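PDB 2C4E: nucleoside kinase from Methanococcus jannaschii, which catalyses the divalent-metal-dependent transfer of phosphate from ATP to nucleosides, chiefly inosine, guanosine and cytidine, yielding the nucleoside monophosphates. Local coordinates for residues A[181-186]-A[206-211]; A[168-173]-A[194-199]; A[95-100]-A[116-121]; A[63-68]-A[86-91]; A[234-239]-A[276-281]. All coordinates share one frame; numbering follows the deposited sequence.

Interaction 1 (A[181-186]-A[206-211]); sequences NFLFMN and ERVDAL
Two neighbouring parallel strands of the central sheet of the ribokinase fold, 182-186 and 210-214, begin side by side here, with Phe182 paired to Ala210 and Leu183 to Leu211. Asn181 O, just ahead of the first strand, accepts two backbone donors: Ala210 N at 3.1 Å, and Asp209 N at 2.9 Å, on a lone pair in the carbonyl plane. Leu183 N then gives a nearly straight bond to Ala210 O (2.9 Å, 173° at the hydrogen). On one face of the sheet Leu183 and Leu211 lie side by side, CD2 of the former 4.0 Å from CD1 of the latter, and Met185 CE reaches the same CD1 at 4.3 Å. On the other face Ala210 CB meets Phe182 CD2 obliquely. Asn186, at the far end of strand 182-186, belongs to the ATP site. One carbonyl, Asn181 O, thus satisfies both Asp209 N and Ala210 N at the start of strand 210-214, while Leu183, Leu211 and Met185 pack one face with apolar groups.

Interaction 2 (A[168-173]-A[194-199]); sequences YSKEML and SNLLNF
Lys170, in the first turn of helix 170-178, lays its aliphatic chain across the C-terminal end of helix 187-197. Its CB sits 4.2 Å from Leu196 CG. With CG anti to the backbone N (chi1 -169°) and the chain extended beyond it, the methylenes run past the carbonyl of Leu196: CG and CD each lie 3.6 Å from Leu196 O, and CE is still near it while approaching Leu197 O. The hydrocarbon part of the lysine thus does the touching.

Leu196 answers with its CD2 branch, which packs against the backbone just before the helix, 3.7 Å from Tyr168 O. Deeper in, Leu173 and Leu197 cross at about a right angle, Leu173 CD2 resting 3.9 Å from Leu197 CD1. The other branch of Leu197, CD2, touches Lys170 O at 3.7 Å. The start of helix 170-178 is fixed by an N-cap, Ser169 OG accepting from Met172 N at 3.0 Å. Beyond the contact, Leu197 also packs on Ile177 of the same helix.

This is helix-to-helix packing on the flank of the central sheet, buried at Leu173 and Leu197 and exposed at Lys170 and Leu196. The two segments are joined by van der Waals contact; Lys170 NZ lies farther off than the methylenes and bonds to neither Leu196 O nor Leu197 O, so any pull of these helix-end carbonyls on the ammonium is probably weak.

Interaction 3 (A[95-100]-A[116-121]); sequences ETPKAW and GAAKHY
Backbone torsions set up this contact between Glu95 and Pro97 on one side and Gly116 and Ala117 on the other: Gly116 has a positive phi of 52°, which by itself favours glycine, and the chain turns here into the 3-10 segment 117-121. The turn presents Ala117 N to Glu95 O at 3.0 Å, although the bond is bent at the hydrogen (133°). Gly116 CA lies 3.6 Å from the same oxygen, and a side chain at this position would collide with it.

Beside the bond, the Pro97 ring offers two of its carbons to two alanines. CD is 4.3 Å from Ala117 CB, and CG is 4.4 Å from Ala118 CB, a light apolar contact.

Within 95-100, Lys98 folds back, chi4 of 80° bending NZ toward the preceding residues. NZ binds Glu95 OE1 in a salt bridge of 2.9 Å, on the anti lone pair, and donates to Thr96 O at 2.7 Å in the carbonyl plane. Asp68 is a second acidic partner of this buried ammonium.

The contact lies at the root of the lid sheet, where strand 98-103 begins between strands 15-21 and 109-114. Pro97 also packs on Phe113, a substrate-binding residue of strand 109-114, and Glu95 touches Ala37 of the second subunit.

Interaction 4 (A[63-68]-A[86-91]); sequences SCVGYD and SKLYYS
Strands 64-65 and 89-90, the two ends of a beta-alpha-beta crossover through helix 73-80, form a small parallel sheet. Its backbone is the regular part: Tyr89 N binds Ser63 O at 3.0 Å, Val65 N binds Tyr89 O at 2.9 Å, and Ser91 N binds Val65 O at 2.8 Å.

Packing is close on the face of Val65 and Tyr90. These side chains lie side by side, and Val65 CG2 stands over the centre of the Tyr90 ring in a CH-pi contact, 3.8 Å from the centroid and 13° off the normal. The ring is held at its far end too, OH bonding to Glu75 of helix 73-80. An alanine in place of Tyr90 would probably leave Val65 CG2 without its aromatic cover and Glu75 without this hydroxyl partner.

On the opposite face buried Cys64 SG packs 4.1 Å from Tyr89 CB, but the partly exposed Tyr89 ring is the looser element, its centroid 5.2 Å from the sulfur and met only obliquely. Past the strands, exposed Tyr67 meets Ser91 O through its CB. At the other end Leu88 CD2 fits against Ser63, 3.7 Å from its CB.

Interaction 5 (A[234-239]-A[276-281]); sequences IKAGKV and FVVEAK
Gly237 N meets the Glu279 carboxylate in the one hydrogen bond between these segments: it donates to OE2 at 3.1 Å (160° at the hydrogen), approaching from above the carboxylate plane, 45° out of it. Alongside, Ala236 CB rests 3.7 Å from Val278 CG2 and 3.9 Å from Glu279 OE2. Farther along the loop, Lys238 O receives a CA-H...O contact from Glu279 CA at 3.5 Å, and Val239 CA makes a similar one to Val278 O.

Two features position the glutamate. Val277 to Ala280 form a type I beta turn as the chain leaves helix 263-277, and CG of Glu279 stands anti to its carbonyl carbon (chi1 -58°), with the chain extended beyond it. OE2 is shared with Arg296 of helix 290-299 in a salt bridge. A glutamine in place of Glu279 would probably deprive Arg296 of its negative mate and weaken the grip on Gly237 N.

The contact lies at the surface, where the loop between strand 228-231 and helix 245-258 runs over the end of helix 263-277. Val278 also packs on Ala245 of helix 245-258, and its backbone bonds to Ile240 and Asp241 extend the attachment along the loop.

Overall arrangement
From the N terminus, interaction 4 comes first, closing the loop that holds helix 73-80. Interaction 3 follows in series, closing the turn of strands 98-103 and 109-114; its centre is about 9 Å from that of interaction 4. The two touch through the probable hydrogen bonds of Thr96 with Asp68 and His120 with Ser91, tying the small parallel sheet to the base of the lid. Interactions 2 and 1 cross, their segments alternating along 168-211, and meet where Arg207 packs on Phe199, joining flanking helices to the central sheet. Interaction 5 closes last, around helices 245-258 and 263-277. Interactions 3 and 4 lie across the chain's centre from interaction 1.

Interaction 1 (A[181-186]-A[206-211])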
# COMPACT_ATOMS: atom_id res chain seq x y z
N ASN A 181 28.47 1.62 -22.08
CA ASN A 181 29.89 1.61 -21.70
C ASN A 181 30.14 0.82 -20.41
O ASN A 181 31.01 -0.03 -20.40
CB ASN A 181 30.45 3.02 -21.59
CG ASN A 181 30.43 3.75 -22.90
OD1 ASN A 181 31.32 3.57 -23.79
ND2 ASN A 181 29.39 4.53 -23.10
N PHE A 182 29.39 1.10 -19.35
CA PHE A 182 29.50 0.37 -18.09
C PHE A 182 28.21 -0.38 -17.88
O PHE A 182 27.15 0.23 -17.78
CB PHE A 182 29.65 1.29 -16.86
CG PHE A 182 30.73 2.33 -16.96
CD1 PHE A 182 30.42 3.61 -17.40
CD2 PHE A 182 32.02 2.06 -16.57
CE1 PHE A 182 31.39 4.59 -17.47
CE2 PHE A 182 33.02 3.06 -16.62
CZ PHE A 182 32.69 4.31 -17.07
N LEU A 183 28.30 -1.71 -17.83
CA LEU A 183 27.16 -2.57 -17.61
C LEU A 183 27.28 -3.20 -16.23
O LEU A 183 28.25 -3.91 -15.94
CB LEU A 183 27.11 -3.64 -18.69
CG LEU A 183 26.02 -4.71 -18.59
CD1 LEU A 183 24.65 -4.01 -18.71
CD2 LEU A 183 26.24 -5.71 -19.69
N PHE A 184 26.31 -2.90 -15.38
CA PHE A 184 26.22 -3.46 -14.05
C PHE A 184 25.10 -4.50 -14.00
O PHE A 184 24.00 -4.26 -14.48
CB PHE A 184 25.87 -2.37 -13.03
CG PHE A 184 26.92 -1.31 -12.84
CD1 PHE A 184 26.91 -0.14 -13.62
CD2 PHE A 184 27.87 -1.41 -11.83
CE1 PHE A 184 27.86 0.86 -13.41
CE2 PHE A 184 28.80 -0.41 -11.63
CZ PHE A 184 28.80 0.72 -12.42
N MET A 185 25.37 -5.65 -13.39
CA MET A 185 24.34 -6.63 -13.10
C MET A 185 24.70 -7.38 -11.84
O MET A 185 25.86 -7.66 -11.58
CB MET A 185 24.18 -7.63 -14.25
CG MET A 185 23.42 -7.09 -15.46
SD MET A 185 23.10 -8.44 -16.66
CE MET A 185 24.61 -8.41 -17.53
N ASN A 186 23.69 -7.70 -11.05
CA ASN A 186 23.88 -8.65 -9.98
C ASN A 186 24.06 -10.04 -10.58
O ASN A 186 23.68 -10.28 -11.72
CB ASN A 186 22.68 -8.63 -9.03
CG ASN A 186 22.66 -7.37 -8.20
OD1 ASN A 186 23.66 -7.01 -7.59
ND2 ASN A 186 21.52 -6.69 -8.17
N GLU A 206 33.08 -7.41 -26.12
CA GLU A 206 33.11 -6.91 -27.49
C GLU A 206 32.18 -5.70 -27.64
O GLU A 206 32.29 -4.94 -28.59
CB GLU A 206 32.71 -8.00 -28.49
CG GLU A 206 33.80 -9.04 -28.70
CD GLU A 206 33.37 -10.18 -29.62
OE1 GLU A 206 32.40 -10.01 -30.38
OE2 GLU A 206 34.00 -11.26 -29.57
N ARG A 207 31.27 -5.52 -26.69
CA ARG A 207 30.26 -4.48 -26.77
C ARG A 207 30.41 -3.37 -25.74
O ARG A 207 30.07 -2.24 -26.04
CB ARG A 207 28.89 -5.11 -26.65
CG ARG A 207 28.59 -5.99 -27.85
CD ARG A 207 27.56 -7.04 -27.62
NE ARG A 207 27.26 -7.77 -28.85
CZ ARG A 207 27.90 -8.86 -29.28
NH1 ARG A 207 28.92 -9.39 -28.60
NH2 ARG A 207 27.52 -9.44 -30.42
N VAL A 208 30.84 -3.71 -24.53
CA VAL A 208 30.95 -2.73 -23.43
C VAL A 208 32.41 -2.53 -23.03
O VAL A 208 33.30 -3.30 -23.41
CB VAL A 208 30.10 -3.14 -22.20
CG1 VAL A 208 28.70 -3.51 -22.61
CG2 VAL A 208 30.75 -4.31 -21.42
N ASP A 209 32.67 -1.45 -22.32
CA ASP A 209 34.01 -1.20 -21.81
C ASP A 209 34.29 -1.89 -20.49
O ASP A 209 35.43 -2.27 -20.22
CB ASP A 209 34.25 0.30 -21.64
CG ASP A 209 34.16 1.06 -22.91
OD1 ASP A 209 34.75 0.65 -23.94
OD2 ASP A 209 33.59 2.17 -22.97
N ALA A 210 33.27 -2.01 -19.65
CA ALA A 210 33.39 -2.65 -18.36
C ALA A 210 32.09 -3.32 -18.01
O ALA A 210 31.01 -2.73 -18.14
CB ALA A 210 33.76 -1.66 -17.27
N LEU A 211 32.20 -4.58 -17.59
CA LEU A 211 31.10 -5.35 -17.08
C LEU A 211 31.38 -5.54 -15.60
O LEU A 211 32.42 -6.06 -15.23
CB LEU A 211 31.08 -6.73 -17.76
CG LEU A 211 30.27 -7.82 -17.08
CD1 LEU A 211 28.80 -7.43 -17.07
CD2 LEU A 211 30.48 -9.16 -17.79

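Interaction 2 (A[168-173]-A[194-199])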
# COMPACT_ATOMS: atom_id res chain seq x y z
N TYR A 168 13.09 -7.32 -21.15
CA TYR A 168 13.93 -7.22 -22.33
C TYR A 168 13.98 -8.55 -23.06
O TYR A 168 14.38 -9.56 -22.48
CB TYR A 168 15.35 -6.82 -21.94
CG TYR A 168 15.50 -5.39 -21.43
CD1 TYR A 168 15.15 -5.06 -20.13
CD2 TYR A 168 15.99 -4.38 -22.26
CE1 TYR A 168 15.27 -3.76 -19.66
CE2 TYR A 168 16.12 -3.07 -21.79
CZ TYR A 168 15.77 -2.77 -20.50
OH TYR A 168 15.89 -1.48 -20.03
N SER A 169 13.60 -8.53 -24.34
CA SER A 169 13.81 -9.66 -25.23
C SER A 169 15.28 -9.81 -25.50
O SER A 169 16.05 -8.86 -25.30
CB SER A 169 13.10 -9.41 -26.57
OG SER A 169 13.72 -8.32 -27.24
N LYS A 170 15.67 -10.96 -26.02
CA LYS A 170 17.04 -11.16 -26.48
C LYS A 170 17.50 -9.96 -27.33
O LYS A 170 18.60 -9.44 -27.15
CB LYS A 170 17.14 -12.46 -27.29
CG LYS A 170 18.55 -12.90 -27.59
CD LYS A 170 18.57 -14.17 -28.42
CE LYS A 170 19.98 -14.51 -28.89
NZ LYS A 170 20.03 -15.81 -29.62
N GLU A 171 16.63 -9.51 -28.22
CA GLU A 171 16.98 -8.48 -29.22
C GLU A 171 17.15 -7.09 -28.62
O GLU A 171 18.09 -6.35 -28.94
CB GLU A 171 15.91 -8.46 -30.33
CG GLU A 171 15.90 -9.71 -31.21
CD GLU A 171 15.15 -10.90 -30.62
OE1 GLU A 171 14.21 -10.71 -29.81
OE2 GLU A 171 15.49 -12.05 -30.97
N MET A 172 16.23 -6.73 -27.73
CA MET A 172 16.26 -5.45 -27.07
C MET A 172 17.41 -5.34 -26.07
O MET A 172 18.00 -4.28 -25.89
CB MET A 172 14.96 -5.23 -26.34
CG MET A 172 14.83 -3.82 -25.84
SD MET A 172 13.33 -3.61 -24.91
CE MET A 172 13.38 -1.84 -24.60
N LEU A 173 17.70 -6.43 -25.37
CA LEU A 173 18.81 -6.44 -24.43
C LEU A 173 20.13 -6.30 -25.16
O LEU A 173 21.02 -5.58 -24.69
CB LEU A 173 18.81 -7.73 -23.59
CG LEU A 173 19.80 -7.77 -22.43
CD1 LEU A 173 19.56 -6.59 -21.49
CD2 LEU A 173 19.70 -9.12 -21.70
N SER A 194 22.99 -13.84 -19.56
CA SER A 194 23.99 -14.59 -20.32
C SER A 194 23.36 -15.79 -20.99
O SER A 194 23.68 -16.12 -22.14
CB SER A 194 25.16 -15.00 -19.43
OG SER A 194 25.80 -13.87 -18.86
N ASN A 195 22.46 -16.46 -20.28
CA ASN A 195 21.71 -17.58 -20.84
C ASN A 195 20.81 -17.10 -21.98
O ASN A 195 20.74 -17.71 -23.04
CB ASN A 195 20.90 -18.29 -19.73
CG ASN A 195 20.19 -19.55 -20.22
OD1 ASN A 195 18.96 -19.65 -20.15
ND2 ASN A 195 20.96 -20.54 -20.66
N LEU A 196 20.15 -15.96 -21.79
CA LEU A 196 19.27 -15.41 -22.83
C LEU A 196 20.05 -15.02 -24.10
O LEU A 196 19.61 -15.32 -25.21
CB LEU A 196 18.48 -14.22 -22.30
CG LEU A 196 17.51 -13.54 -23.26
CD1 LEU A 196 16.36 -14.46 -23.66
CD2 LEU A 196 16.99 -12.24 -22.65
N LEU A 197 21.20 -14.38 -23.92
CA LEU A 197 22.01 -13.88 -25.04
C LEU A 197 22.96 -14.93 -25.65
O LEU A 197 23.54 -14.70 -26.71
CB LEU A 197 22.84 -12.67 -24.57
CG LEU A 197 22.07 -11.44 -24.09
CD1 LEU A 197 22.96 -10.53 -23.25
CD2 LEU A 197 21.51 -10.66 -25.26
N ASN A 198 23.10 -16.09 -24.99
CA ASN A 198 24.20 -17.04 -25.22
C ASN A 198 25.54 -16.30 -25.21
O ASN A 198 26.39 -16.51 -26.07
CB ASN A 198 24.02 -17.89 -26.49
CG ASN A 198 25.04 -19.03 -26.60
OD1 ASN A 198 25.45 -19.64 -25.60
ND2 ASN A 198 25.46 -19.33 -27.82
N PHE A 199 25.72 -15.44 -24.21
CA PHE A 199 26.95 -14.68 -24.04
C PHE A 199 27.84 -15.27 -22.96
O PHE A 199 27.37 -15.66 -21.90
CB PHE A 199 26.63 -13.25 -23.63
CG PHE A 199 26.46 -12.29 -24.77
CD1 PHE A 199 26.60 -10.92 -24.55
CD2 PHE A 199 26.14 -12.72 -26.05
CE1 PHE A 199 26.42 -10.02 -25.57
CE2 PHE A 199 25.98 -11.79 -27.09
CZ PHE A 199 26.13 -10.45 -26.84

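Interaction 3 (A[95-100]-A[116-121])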
# COMPACT_ATOMS: atom_id res chain seq x y z
N GLU A 95 -0.37 9.99 -9.67
CA GLU A 95 0.55 10.12 -8.52
C GLU A 95 1.97 9.58 -8.78
O GLU A 95 2.20 8.83 -9.74
CB GLU A 95 -0.01 9.40 -7.29
CG GLU A 95 0.03 7.87 -7.35
CD GLU A 95 -0.82 7.24 -6.25
OE1 GLU A 95 -0.42 7.26 -5.07
OE2 GLU A 95 -1.92 6.74 -6.56
N THR A 96 2.92 9.95 -7.89
CA THR A 96 4.33 9.54 -7.96
C THR A 96 4.46 8.02 -7.77
O THR A 96 3.76 7.46 -6.92
CB THR A 96 5.13 10.25 -6.82
OG1 THR A 96 5.00 11.68 -6.96
CG2 THR A 96 6.65 9.98 -6.90
N PRO A 97 5.35 7.32 -8.51
CA PRO A 97 5.53 5.88 -8.29
C PRO A 97 5.83 5.53 -6.83
O PRO A 97 6.53 6.28 -6.14
CB PRO A 97 6.74 5.53 -9.18
CG PRO A 97 6.66 6.53 -10.29
CD PRO A 97 6.18 7.81 -9.62
N LYS A 98 5.29 4.41 -6.36
CA LYS A 98 5.44 4.00 -4.96
C LYS A 98 5.67 2.50 -4.84
O LYS A 98 5.18 1.74 -5.67
CB LYS A 98 4.19 4.38 -4.16
CG LYS A 98 4.06 5.87 -3.94
CD LYS A 98 2.68 6.27 -3.46
CE LYS A 98 2.53 7.79 -3.44
NZ LYS A 98 2.23 8.35 -4.82
N ALA A 99 6.45 2.08 -3.84
CA ALA A 99 6.68 0.67 -3.56
C ALA A 99 6.11 0.35 -2.19
O ALA A 99 6.58 0.89 -1.20
CB ALA A 99 8.19 0.35 -3.63
N TRP A 100 5.08 -0.51 -2.15
CA TRP A 100 4.40 -0.94 -0.92
C TRP A 100 4.85 -2.34 -0.51
O TRP A 100 4.40 -3.34 -1.09
CB TRP A 100 2.88 -1.02 -1.12
CG TRP A 100 2.15 0.28 -1.17
CD1 TRP A 100 2.32 1.37 -0.37
CD2 TRP A 100 1.10 0.62 -2.08
NE1 TRP A 100 1.45 2.37 -0.73
CE2 TRP A 100 0.68 1.94 -1.78
CE3 TRP A 100 0.46 -0.06 -3.13
CZ2 TRP A 100 -0.33 2.59 -2.49
CZ3 TRP A 100 -0.54 0.59 -3.83
CH2 TRP A 100 -0.93 1.90 -3.51
N GLY A 116 2.07 4.36 -11.64
CA GLY A 116 1.66 5.75 -11.56
C GLY A 116 2.11 6.62 -12.74
O GLY A 116 1.79 6.31 -13.90
N ALA A 117 2.88 7.67 -12.41
CA ALA A 117 3.37 8.67 -13.39
C ALA A 117 4.41 8.15 -14.39
O ALA A 117 4.69 8.81 -15.39
CB ALA A 117 3.94 9.89 -12.65
N ALA A 118 5.02 7.00 -14.10
CA ALA A 118 5.88 6.32 -15.07
C ALA A 118 5.16 5.98 -16.38
O ALA A 118 5.81 5.70 -17.40
CB ALA A 118 6.48 5.06 -14.45
N LYS A 119 3.83 6.00 -16.38
CA LYS A 119 3.07 5.84 -17.62
C LYS A 119 3.47 6.89 -18.67
O LYS A 119 3.30 6.67 -19.86
CB LYS A 119 1.55 5.85 -17.37
CG LYS A 119 0.97 7.21 -16.97
CD LYS A 119 0.67 8.07 -18.18
CE LYS A 119 -0.63 8.78 -18.09
NZ LYS A 119 -1.02 9.40 -19.39
N HIS A 120 4.00 8.03 -18.21
CA HIS A 120 4.31 9.14 -19.11
C HIS A 120 5.59 8.93 -19.93
O HIS A 120 5.75 9.62 -20.94
CB HIS A 120 4.42 10.46 -18.33
CG HIS A 120 3.12 10.97 -17.81
ND1 HIS A 120 2.09 11.37 -18.64
CD2 HIS A 120 2.67 11.13 -16.54
CE1 HIS A 120 1.06 11.76 -17.90
NE2 HIS A 120 1.39 11.63 -16.63
N TYR A 121 6.50 8.03 -19.54
CA TYR A 121 7.72 7.83 -20.33
C TYR A 121 7.43 7.56 -21.81
O TYR A 121 8.12 8.08 -22.67
CB TYR A 121 8.62 6.71 -19.78
CG TYR A 121 9.31 7.05 -18.48
CD1 TYR A 121 8.92 6.45 -17.29
CD2 TYR A 121 10.33 8.00 -18.43
CE1 TYR A 121 9.53 6.75 -16.10
CE2 TYR A 121 10.96 8.31 -17.22
CZ TYR A 121 10.55 7.67 -16.06
OH TYR A 121 11.12 7.97 -14.86

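Interaction 4 (A[63-68]-A[86-91])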
# COMPACT_ATOMS: atom_id res chain seq x y z
N SER A 63 13.22 11.85 -14.21
CA SER A 63 12.18 10.93 -13.80
C SER A 63 10.81 11.52 -14.09
O SER A 63 10.68 12.74 -14.24
CB SER A 63 12.23 10.67 -12.28
OG SER A 63 13.52 10.30 -11.84
N CYS A 64 9.80 10.66 -14.16
CA CYS A 64 8.41 11.09 -14.14
C CYS A 64 7.85 11.01 -12.71
O CYS A 64 7.81 9.94 -12.11
CB CYS A 64 7.56 10.21 -15.06
SG CYS A 64 7.92 10.39 -16.81
N VAL A 65 7.43 12.16 -12.19
CA VAL A 65 6.82 12.25 -10.86
C VAL A 65 5.36 12.72 -10.99
O VAL A 65 4.92 13.10 -12.06
CB VAL A 65 7.65 13.17 -9.91
CG1 VAL A 65 9.08 12.64 -9.81
CG2 VAL A 65 7.66 14.62 -10.39
N GLY A 66 4.62 12.66 -9.89
CA GLY A 66 3.18 12.91 -9.92
C GLY A 66 2.77 14.22 -9.28
O GLY A 66 3.61 15.00 -8.85
N TYR A 67 1.45 14.43 -9.21
CA TYR A 67 0.87 15.63 -8.60
C TYR A 67 1.17 15.76 -7.10
O TYR A 67 1.05 16.86 -6.54
CB TYR A 67 -0.65 15.69 -8.84
CG TYR A 67 -1.46 14.51 -8.29
CD1 TYR A 67 -1.72 14.39 -6.92
CD2 TYR A 67 -1.97 13.52 -9.13
CE1 TYR A 67 -2.46 13.32 -6.41
CE2 TYR A 67 -2.71 12.44 -8.63
CZ TYR A 67 -2.95 12.35 -7.27
OH TYR A 67 -3.68 11.29 -6.75
N ASP A 68 1.53 14.64 -6.47
CA ASP A 68 1.87 14.61 -5.04
C ASP A 68 3.36 14.80 -4.78
O ASP A 68 3.80 14.79 -3.63
CB ASP A 68 1.37 13.32 -4.38
CG ASP A 68 2.07 12.07 -4.89
OD1 ASP A 68 2.62 12.12 -6.01
OD2 ASP A 68 2.12 11.01 -4.24
N SER A 86 15.71 19.90 -12.87
CA SER A 86 15.17 20.65 -14.01
C SER A 86 14.54 19.77 -15.09
O SER A 86 13.65 20.22 -15.80
CB SER A 86 16.25 21.56 -14.62
OG SER A 86 17.18 20.86 -15.43
N LYS A 87 14.99 18.51 -15.20
CA LYS A 87 14.48 17.60 -16.23
C LYS A 87 13.31 16.71 -15.75
O LYS A 87 12.82 15.89 -16.51
CB LYS A 87 15.61 16.73 -16.80
CG LYS A 87 16.65 17.48 -17.66
CD LYS A 87 17.90 16.64 -17.88
CE LYS A 87 18.79 17.23 -18.97
NZ LYS A 87 19.20 18.61 -18.61
N LEU A 88 12.84 16.88 -14.51
CA LEU A 88 11.70 16.07 -14.04
C LEU A 88 10.44 16.42 -14.82
O LEU A 88 10.18 17.59 -15.11
CB LEU A 88 11.42 16.27 -12.55
CG LEU A 88 12.40 15.76 -11.50
CD1 LEU A 88 11.79 15.89 -10.10
CD2 LEU A 88 12.85 14.33 -11.77
N TYR A 89 9.68 15.40 -15.19
CA TYR A 89 8.34 15.56 -15.73
C TYR A 89 7.35 15.45 -14.59
O TYR A 89 7.36 14.47 -13.86
CB TYR A 89 8.04 14.50 -16.79
CG TYR A 89 6.66 14.64 -17.36
CD1 TYR A 89 5.58 13.94 -16.80
CD2 TYR A 89 6.41 15.50 -18.42
CE1 TYR A 89 4.30 14.09 -17.31
CE2 TYR A 89 5.13 15.66 -18.94
CZ TYR A 89 4.08 14.95 -18.38
OH TYR A 89 2.81 15.08 -18.87
N TYR A 90 6.50 16.46 -14.43
CA TYR A 90 5.48 16.48 -13.38
C TYR A 90 4.12 16.16 -13.99
O TYR A 90 3.64 16.90 -14.86
CB TYR A 90 5.42 17.86 -12.72
CG TYR A 90 6.54 18.12 -11.73
CD1 TYR A 90 7.83 18.42 -12.16
CD2 TYR A 90 6.29 18.09 -10.36
CE1 TYR A 90 8.84 18.68 -11.24
CE2 TYR A 90 7.29 18.34 -9.45
CZ TYR A 90 8.56 18.64 -9.89
OH TYR A 90 9.54 18.89 -8.96
N SER A 91 3.51 15.07 -13.55
CA SER A 91 2.20 14.67 -14.04
C SER A 91 1.11 15.43 -13.29
O SER A 91 1.21 15.65 -12.08
CB SER A 91 2.00 13.16 -13.84
OG SER A 91 0.74 12.75 -14.35

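Interaction 5 (A[234-239]-A[276-281])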
# COMPACT_ATOMS: atom_id res chain seq x y z
N ILE A 234 33.16 -4.87 1.68
CA ILE A 234 33.67 -4.10 2.79
C ILE A 234 32.71 -4.28 3.96
O ILE A 234 31.52 -4.01 3.84
CB ILE A 234 33.81 -2.60 2.42
CG1 ILE A 234 34.85 -2.40 1.31
CG2 ILE A 234 34.16 -1.76 3.65
CD1 ILE A 234 36.31 -2.58 1.75
N LYS A 235 33.24 -4.76 5.09
CA LYS A 235 32.42 -5.05 6.26
C LYS A 235 31.73 -3.80 6.81
O LYS A 235 32.38 -2.78 7.08
CB LYS A 235 33.26 -5.71 7.36
CG LYS A 235 33.75 -7.11 7.01
CD LYS A 235 34.25 -7.85 8.24
CE LYS A 235 34.96 -9.14 7.86
NZ LYS A 235 35.01 -10.11 8.99
N ALA A 236 30.41 -3.88 6.97
CA ALA A 236 29.63 -2.82 7.59
C ALA A 236 29.61 -3.03 9.11
O ALA A 236 30.16 -4.01 9.61
CB ALA A 236 28.21 -2.82 7.04
N GLY A 237 28.99 -2.10 9.83
CA GLY A 237 28.85 -2.20 11.27
C GLY A 237 27.79 -3.20 11.68
O GLY A 237 28.04 -4.07 12.52
N LYS A 238 26.60 -3.08 11.09
CA LYS A 238 25.48 -3.99 11.35
C LYS A 238 24.39 -3.79 10.29
O LYS A 238 23.87 -2.68 10.14
CB LYS A 238 24.90 -3.74 12.75
CG LYS A 238 23.58 -4.46 13.03
CD LYS A 238 23.30 -4.56 14.53
CE LYS A 238 21.89 -4.09 14.87
NZ LYS A 238 21.58 -4.26 16.31
N VAL A 239 24.03 -4.86 9.58
CA VAL A 239 23.09 -4.77 8.46
C VAL A 239 21.63 -4.64 8.93
O VAL A 239 21.05 -5.60 9.44
CB VAL A 239 23.22 -6.01 7.53
CG1 VAL A 239 22.27 -5.89 6.33
CG2 VAL A 239 24.66 -6.18 7.06
N PHE A 276 27.98 1.53 4.00
CA PHE A 276 27.29 2.53 4.84
C PHE A 276 25.78 2.44 4.74
O PHE A 276 25.06 2.57 5.74
CB PHE A 276 27.71 3.95 4.46
CG PHE A 276 29.01 4.37 5.04
CD1 PHE A 276 30.17 4.32 4.27
CD2 PHE A 276 29.09 4.83 6.33
CE1 PHE A 276 31.38 4.71 4.81
CE2 PHE A 276 30.30 5.22 6.87
CZ PHE A 276 31.45 5.16 6.10
N VAL A 277 25.28 2.27 3.52
CA VAL A 277 23.84 2.38 3.28
C VAL A 277 23.08 1.25 3.95
O VAL A 277 21.98 1.46 4.47
CB VAL A 277 23.53 2.46 1.76
CG1 VAL A 277 22.03 2.55 1.52
CG2 VAL A 277 24.20 3.66 1.20
N VAL A 278 23.67 0.06 3.97
CA VAL A 278 23.05 -1.08 4.64
C VAL A 278 22.90 -0.95 6.16
O VAL A 278 22.26 -1.79 6.78
CB VAL A 278 23.79 -2.41 4.33
CG1 VAL A 278 23.71 -2.73 2.86
CG2 VAL A 278 25.25 -2.36 4.79
N GLU A 279 23.48 0.09 6.76
CA GLU A 279 23.44 0.26 8.21
C GLU A 279 22.16 0.91 8.73
O GLU A 279 21.97 1.01 9.95
CB GLU A 279 24.65 1.08 8.69
CG GLU A 279 25.98 0.46 8.32
CD GLU A 279 27.17 1.23 8.85
OE1 GLU A 279 26.99 2.34 9.41
OE2 GLU A 279 28.29 0.72 8.72
N ALA A 280 21.29 1.37 7.83
CA ALA A 280 20.02 2.00 8.22
C ALA A 280 18.90 1.69 7.24
O ALA A 280 19.14 1.31 6.10
CB ALA A 280 20.20 3.50 8.35
N LYS A 281 17.66 1.88 7.71
CA LYS A 281 16.49 1.66 6.89
C LYS A 281 16.30 2.83 5.94
O LYS A 281 16.41 3.99 6.35
CB LYS A 281 15.23 1.49 7.75
CG LYS A 281 15.29 0.28 8.68
CD LYS A 281 13.95 0.04 9.36
CE LYS A 281 14.03 -1.12 10.34
NZ LYS A 281 12.69 -1.72 10.60